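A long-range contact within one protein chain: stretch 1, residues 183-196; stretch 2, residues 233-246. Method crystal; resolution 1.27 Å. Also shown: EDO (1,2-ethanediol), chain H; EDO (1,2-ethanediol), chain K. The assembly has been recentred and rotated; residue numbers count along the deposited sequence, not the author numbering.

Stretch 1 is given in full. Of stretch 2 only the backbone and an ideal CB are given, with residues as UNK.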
# COMPACT_ATOMS: atom_id res chain seq x y z
N SER A 183 -13.49 -36.43 -15.36
CA SER A 183 -12.14 -35.89 -15.58
C SER A 183 -11.70 -35.12 -14.34
O SER A 183 -11.49 -33.90 -14.38
CB SER A 183 -12.14 -35.01 -16.83
OG SER A 183 -10.82 -34.76 -17.28
N PRO A 184 -11.50 -35.79 -13.20
CA PRO A 184 -11.14 -35.08 -11.98
C PRO A 184 -9.83 -34.32 -12.12
O PRO A 184 -9.56 -33.36 -11.35
CB PRO A 184 -11.03 -36.21 -10.93
CG PRO A 184 -10.76 -37.46 -11.79
CD PRO A 184 -11.62 -37.26 -13.00
N GLN A 185 -8.93 -34.76 -13.01
CA GLN A 185 -7.64 -34.15 -13.29
C GLN A 185 -7.78 -32.72 -13.89
O GLN A 185 -6.78 -32.04 -13.95
CB GLN A 185 -6.76 -35.02 -14.21
CG GLN A 185 -7.31 -35.31 -15.60
CD GLN A 185 -8.20 -36.52 -15.75
OE1 GLN A 185 -8.93 -36.93 -14.84
NE2 GLN A 185 -8.18 -37.07 -16.97
N SER A 186 -8.98 -32.37 -14.28
CA SER A 186 -9.20 -31.07 -14.98
C SER A 186 -9.54 -29.95 -13.98
O SER A 186 -9.79 -28.82 -14.44
CB SER A 186 -10.29 -31.17 -15.96
OG SER A 186 -9.94 -32.13 -16.99
N TYR A 187 -9.61 -30.18 -12.68
CA TYR A 187 -10.21 -29.21 -11.72
C TYR A 187 -9.27 -28.86 -10.59
O TYR A 187 -8.53 -29.73 -10.01
CB TYR A 187 -11.49 -29.76 -11.13
CG TYR A 187 -12.56 -29.99 -12.15
CD1 TYR A 187 -12.64 -31.22 -12.82
CD2 TYR A 187 -13.52 -29.05 -12.48
CE1 TYR A 187 -13.63 -31.47 -13.77
CE2 TYR A 187 -14.51 -29.29 -13.41
CZ TYR A 187 -14.58 -30.52 -14.07
OH TYR A 187 -15.57 -30.70 -14.97
N THR A 188 -9.32 -27.58 -10.21
CA THR A 188 -8.73 -27.03 -8.99
C THR A 188 -9.86 -26.50 -8.13
O THR A 188 -10.77 -25.85 -8.62
CB THR A 188 -7.67 -25.97 -9.29
OG1 THR A 188 -6.54 -26.62 -9.87
CG2 THR A 188 -7.26 -25.14 -8.11
N LEU A 189 -9.82 -26.77 -6.81
CA LEU A 189 -10.87 -26.35 -5.88
C LEU A 189 -10.43 -25.11 -5.11
O LEU A 189 -9.38 -25.13 -4.42
CB LEU A 189 -11.12 -27.52 -4.90
CG LEU A 189 -12.36 -27.44 -4.05
CD1 LEU A 189 -12.78 -28.86 -3.52
CD2 LEU A 189 -12.15 -26.57 -2.89
N GLU A 190 -11.21 -24.04 -5.21
CA GLU A 190 -10.94 -22.78 -4.51
C GLU A 190 -12.05 -22.50 -3.50
O GLU A 190 -13.18 -22.12 -3.88
CB GLU A 190 -10.87 -21.60 -5.49
CG GLU A 190 -10.44 -20.32 -4.81
CD GLU A 190 -10.04 -19.22 -5.75
OE1 GLU A 190 -10.56 -19.15 -6.89
OE2 GLU A 190 -9.11 -18.46 -5.37
N PRO A 191 -11.79 -22.76 -2.19
CA PRO A 191 -12.90 -22.81 -1.22
C PRO A 191 -13.29 -21.51 -0.53
O PRO A 191 -14.22 -21.50 0.28
CB PRO A 191 -12.29 -23.79 -0.19
CG PRO A 191 -10.85 -23.48 -0.18
CD PRO A 191 -10.55 -23.30 -1.66
N ILE A 192 -12.61 -20.42 -0.86
CA ILE A 192 -13.01 -19.10 -0.31
C ILE A 192 -12.51 -18.03 -1.28
O ILE A 192 -11.54 -18.27 -2.02
CB ILE A 192 -12.47 -18.89 1.13
CG1 ILE A 192 -13.26 -17.81 1.90
CG2 ILE A 192 -10.99 -18.63 1.16
CD1 ILE A 192 -13.07 -17.93 3.43
N ASN A 193 -13.15 -16.86 -1.20
CA ASN A 193 -12.77 -15.70 -2.05
C ASN A 193 -12.82 -14.44 -1.22
O ASN A 193 -13.87 -14.11 -0.63
CB ASN A 193 -13.73 -15.58 -3.21
CG ASN A 193 -13.34 -14.43 -4.11
OD1 ASN A 193 -12.40 -14.56 -4.89
ND2 ASN A 193 -14.06 -13.30 -4.00
N GLU A 194 -11.69 -13.72 -1.10
CA GLU A 194 -11.59 -12.39 -0.48
C GLU A 194 -12.28 -12.32 0.88
O GLU A 194 -13.06 -11.40 1.15
CB GLU A 194 -12.08 -11.31 -1.45
CG GLU A 194 -11.26 -11.22 -2.70
CD GLU A 194 -11.74 -10.12 -3.65
OE1 GLU A 194 -12.62 -9.31 -3.32
OE2 GLU A 194 -11.05 -9.98 -4.75
N PRO A 195 -11.91 -13.22 1.83
CA PRO A 195 -12.40 -13.04 3.19
C PRO A 195 -11.83 -11.75 3.78
O PRO A 195 -10.64 -11.43 3.59
CB PRO A 195 -11.85 -14.30 3.92
CG PRO A 195 -10.60 -14.66 3.12
CD PRO A 195 -10.94 -14.31 1.70
N ALA A 196 -12.64 -11.01 4.53
CA ALA A 196 -12.24 -9.72 5.13
C ALA A 196 -13.13 -9.45 6.32
O ALA A 196 -14.34 -9.46 6.14
CB ALA A 196 -12.30 -8.65 4.10
N UNK A 233 -10.01 -37.55 0.34
CA UNK A 233 -10.75 -38.13 -0.80
C UNK A 233 -9.83 -38.32 -2.01
O UNK A 233 -9.85 -39.42 -2.64
CB UNK A 233 -11.93 -37.24 -1.18
N UNK A 234 -9.11 -37.28 -2.42
CA UNK A 234 -8.32 -37.34 -3.65
C UNK A 234 -7.27 -36.26 -3.49
O UNK A 234 -7.50 -35.09 -3.83
CB UNK A 234 -9.17 -37.14 -4.91
N UNK A 235 -6.09 -36.57 -3.01
CA UNK A 235 -5.07 -35.59 -2.71
C UNK A 235 -4.46 -34.97 -3.98
O UNK A 235 -3.71 -34.03 -3.84
CB UNK A 235 -3.97 -36.24 -1.86
N UNK A 236 -4.79 -35.53 -5.14
CA UNK A 236 -4.26 -35.03 -6.41
C UNK A 236 -5.08 -33.81 -6.86
O UNK A 236 -4.62 -33.10 -7.79
CB UNK A 236 -4.29 -36.13 -7.48
N UNK A 237 -6.23 -33.55 -6.25
CA UNK A 237 -6.99 -32.29 -6.58
C UNK A 237 -6.27 -31.15 -5.88
O UNK A 237 -6.25 -31.11 -4.66
CB UNK A 237 -8.45 -32.36 -6.14
N UNK A 238 -5.76 -30.11 -6.58
CA UNK A 238 -5.13 -29.00 -5.90
C UNK A 238 -6.16 -28.11 -5.22
O UNK A 238 -7.32 -28.02 -5.67
CB UNK A 238 -4.29 -28.18 -6.89
N UNK A 239 -5.73 -27.50 -4.13
CA UNK A 239 -6.52 -26.47 -3.40
C UNK A 239 -5.88 -25.11 -3.70
O UNK A 239 -4.65 -24.91 -3.50
CB UNK A 239 -6.55 -26.74 -1.89
N UNK A 240 -6.70 -24.18 -4.17
CA UNK A 240 -6.29 -22.80 -4.43
C UNK A 240 -6.80 -21.90 -3.29
O UNK A 240 -8.04 -21.79 -3.06
CB UNK A 240 -6.82 -22.32 -5.78
N UNK A 241 -5.86 -21.34 -2.57
CA UNK A 241 -6.09 -20.50 -1.39
C UNK A 241 -6.02 -19.03 -1.78
O UNK A 241 -4.93 -18.54 -2.14
CB UNK A 241 -5.07 -20.81 -0.29
N UNK A 242 -7.18 -18.36 -1.74
CA UNK A 242 -7.27 -16.90 -1.91
C UNK A 242 -7.15 -16.27 -0.51
O UNK A 242 -8.16 -16.21 0.22
CB UNK A 242 -8.58 -16.49 -2.60
N UNK A 243 -5.93 -15.92 -0.12
CA UNK A 243 -5.65 -15.44 1.24
C UNK A 243 -5.89 -13.96 1.40
O UNK A 243 -5.06 -13.24 1.95
CB UNK A 243 -4.20 -15.76 1.63
N UNK A 244 -7.07 -13.50 0.99
CA UNK A 244 -7.45 -12.08 1.11
C UNK A 244 -6.41 -11.26 0.34
O UNK A 244 -5.96 -11.67 -0.73
CB UNK A 244 -7.53 -11.64 2.57
N UNK A 245 -5.98 -10.15 0.90
CA UNK A 245 -4.99 -9.24 0.28
C UNK A 245 -3.75 -9.22 1.13
O UNK A 245 -2.96 -8.29 0.99
CB UNK A 245 -5.55 -7.82 0.12
N UNK A 246 -3.51 -10.25 1.93
CA UNK A 246 -2.20 -10.44 2.60
C UNK A 246 -1.18 -10.83 1.54
O UNK A 246 -1.52 -11.51 0.51
CB UNK A 246 -2.27 -11.50 3.70
C1 EDO H . -1.93 -14.77 -0.56
O1 EDO H . -2.17 -13.97 0.56
C2 EDO H . -2.95 -14.45 -1.57
O2 EDO H . -3.69 -15.54 -1.86
C1 EDO K . -13.06 -6.56 -5.32
O1 EDO K . -13.69 -7.79 -5.09
C2 EDO K . -11.82 -6.76 -6.11
O2 EDO K . -10.74 -7.37 -5.36

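Position 233 has nothing of stretch 1 within reach of its CB, so almost any side chain would do; it is Val-233. At 234 CA-to-CB points toward stretch 1, and the backbone begins a type I turn, where a small polar residue able to accept hydrogen bonds is favoured. Asn-234 serves: its OD1 accepts from the N of position 236 at 3.1 Å. Positions 235 and 236 form the turn's corners, and phi near -71° at 235 permits proline; they are Pro-235 and Asn-236.

At 237 the ideal CB lies 4.7 Å from Tyr-187 O, beside the flank of Leu-189. An aliphatic side chain suits, and Ile-237 places CG2 4.3 Å from Leu-189 CB. At 238 the backbone O accepts from Leu-189 N at 3.0 Å, and phi of -74° admits a residue with no amide hydrogen. Pro-238 fits, its CG 3.7 Å from Thr-188 OG1.

Position 239 is extended, with CB sideways and Pro-191 nearby, so an aliphatic residue, beta-branched or not, is reasonable. Val-239 reaches Pro-191 CD with CG1 at 4.1 Å, while its CA makes a CA-H...O contact with Leu-189 O at 3.3 Å. The N of position 240 donates to that same Leu-189 O at 2.9 Å. Here CB points toward stretch 1, between Thr-188 CG2 and Glu-190 CB, favouring a long, flexible apolar chain. Met-240 packs its CB 3.7 Å from Thr-188 CG2. At 241 CB points away, leaving the choice open; it is Phe-241, whose ring end comes back nearer, CD1 lying 4.6 Å from Ile-192 CG2.

Position 242 points toward stretch 1. Two acceptors, Glu-190 OE2 and Ile-192 O, lie near the CB, and Glu-194 N offers a donor, so a neutral chain with an acceptor suits, an acid less so. In Gln-242, OE1 accepts from Glu-194 N at 2.7 Å, and NE2 donates to the O of position 244 at 2.9 Å. A water joins the two stretches here, donating to Ile-192 O and Met-240 O and accepting from Gln-242 N.

At 243 an ideal CB would lie 2.9 Å from O1 of the chain H ethanediol, probably from the crystallisation liquor; Gly-243 leaves that room free, though phi/psi of -85°/51° does not require glycine. Position 244 has phi 58° and psi -138°, which glycine readily adopts, yet its CB is 3.3 Å from Pro-195 O, inviting a small donor. Ser-244 supplies it, OG donating to Pro-195 O at 2.7 Å.

The CB at 245 has open space, allowing a large group to lean across. Phe-245 does, its CZ 3.6 Å from Glu-194 CD. Position 246, out of reach, is Lys-246.

Stretch 2, residues 233-246: VNPNIPVMFQGSFK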
# COMPACT_ATOMS: atom_id res chain seq x y z
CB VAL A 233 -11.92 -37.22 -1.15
CG1 VAL A 233 -12.64 -37.71 -2.40
CG2 VAL A 233 -12.87 -37.08 0.02
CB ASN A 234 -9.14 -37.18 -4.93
CG ASN A 234 -8.27 -37.36 -6.15
OD1 ASN A 234 -7.04 -37.36 -6.10
ND2 ASN A 234 -8.97 -37.40 -7.28
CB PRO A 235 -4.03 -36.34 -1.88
CG PRO A 235 -4.24 -37.76 -2.28
CD PRO A 235 -5.69 -37.95 -2.57
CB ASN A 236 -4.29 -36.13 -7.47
CG ASN A 236 -3.30 -37.22 -7.12
OD1 ASN A 236 -2.14 -36.93 -6.96
ND2 ASN A 236 -3.85 -38.38 -6.84
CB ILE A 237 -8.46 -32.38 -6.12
CG1 ILE A 237 -9.21 -33.54 -6.78
CG2 ILE A 237 -9.16 -31.04 -6.36
CD1 ILE A 237 -10.53 -33.79 -6.15
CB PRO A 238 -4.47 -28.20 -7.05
CG PRO A 238 -4.46 -29.14 -8.21
CD PRO A 238 -5.66 -30.04 -8.07
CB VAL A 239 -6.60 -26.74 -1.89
CG1 VAL A 239 -7.20 -25.57 -1.15
CG2 VAL A 239 -7.41 -28.01 -1.63
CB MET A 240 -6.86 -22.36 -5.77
CG MET A 240 -6.54 -20.90 -6.10
SD MET A 240 -6.89 -20.46 -7.84
CE MET A 240 -5.52 -21.25 -8.66
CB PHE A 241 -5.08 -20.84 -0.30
CG PHE A 241 -5.24 -20.07 0.97
CD1 PHE A 241 -6.43 -19.41 1.31
CD2 PHE A 241 -4.19 -20.02 1.86
CE1 PHE A 241 -6.53 -18.67 2.48
CE2 PHE A 241 -4.31 -19.30 3.05
CZ PHE A 241 -5.46 -18.62 3.35
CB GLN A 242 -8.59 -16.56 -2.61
CG GLN A 242 -8.59 -15.24 -3.36
CD GLN A 242 -8.20 -14.08 -2.47
OE1 GLN A 242 -8.99 -13.67 -1.60
NE2 GLN A 242 -6.98 -13.55 -2.64
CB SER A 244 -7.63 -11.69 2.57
OG SER A 244 -8.30 -10.44 2.71
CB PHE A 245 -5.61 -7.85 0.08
CG PHE A 245 -6.92 -7.88 -0.66
CD1 PHE A 245 -6.95 -8.09 -2.04
CD2 PHE A 245 -8.10 -7.79 0.03
CE1 PHE A 245 -8.19 -8.16 -2.69
CE2 PHE A 245 -9.32 -7.87 -0.60
CZ PHE A 245 -9.36 -8.06 -1.95
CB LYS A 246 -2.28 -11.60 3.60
CG LYS A 246 -3.29 -11.39 4.65
CD LYS A 246 -3.08 -10.20 5.47
CE LYS A 246 -3.56 -10.28 6.90
NZ LYS A 246 -3.28 -8.99 7.60
O HOH W 1 -9.47 -20.03 -1.47
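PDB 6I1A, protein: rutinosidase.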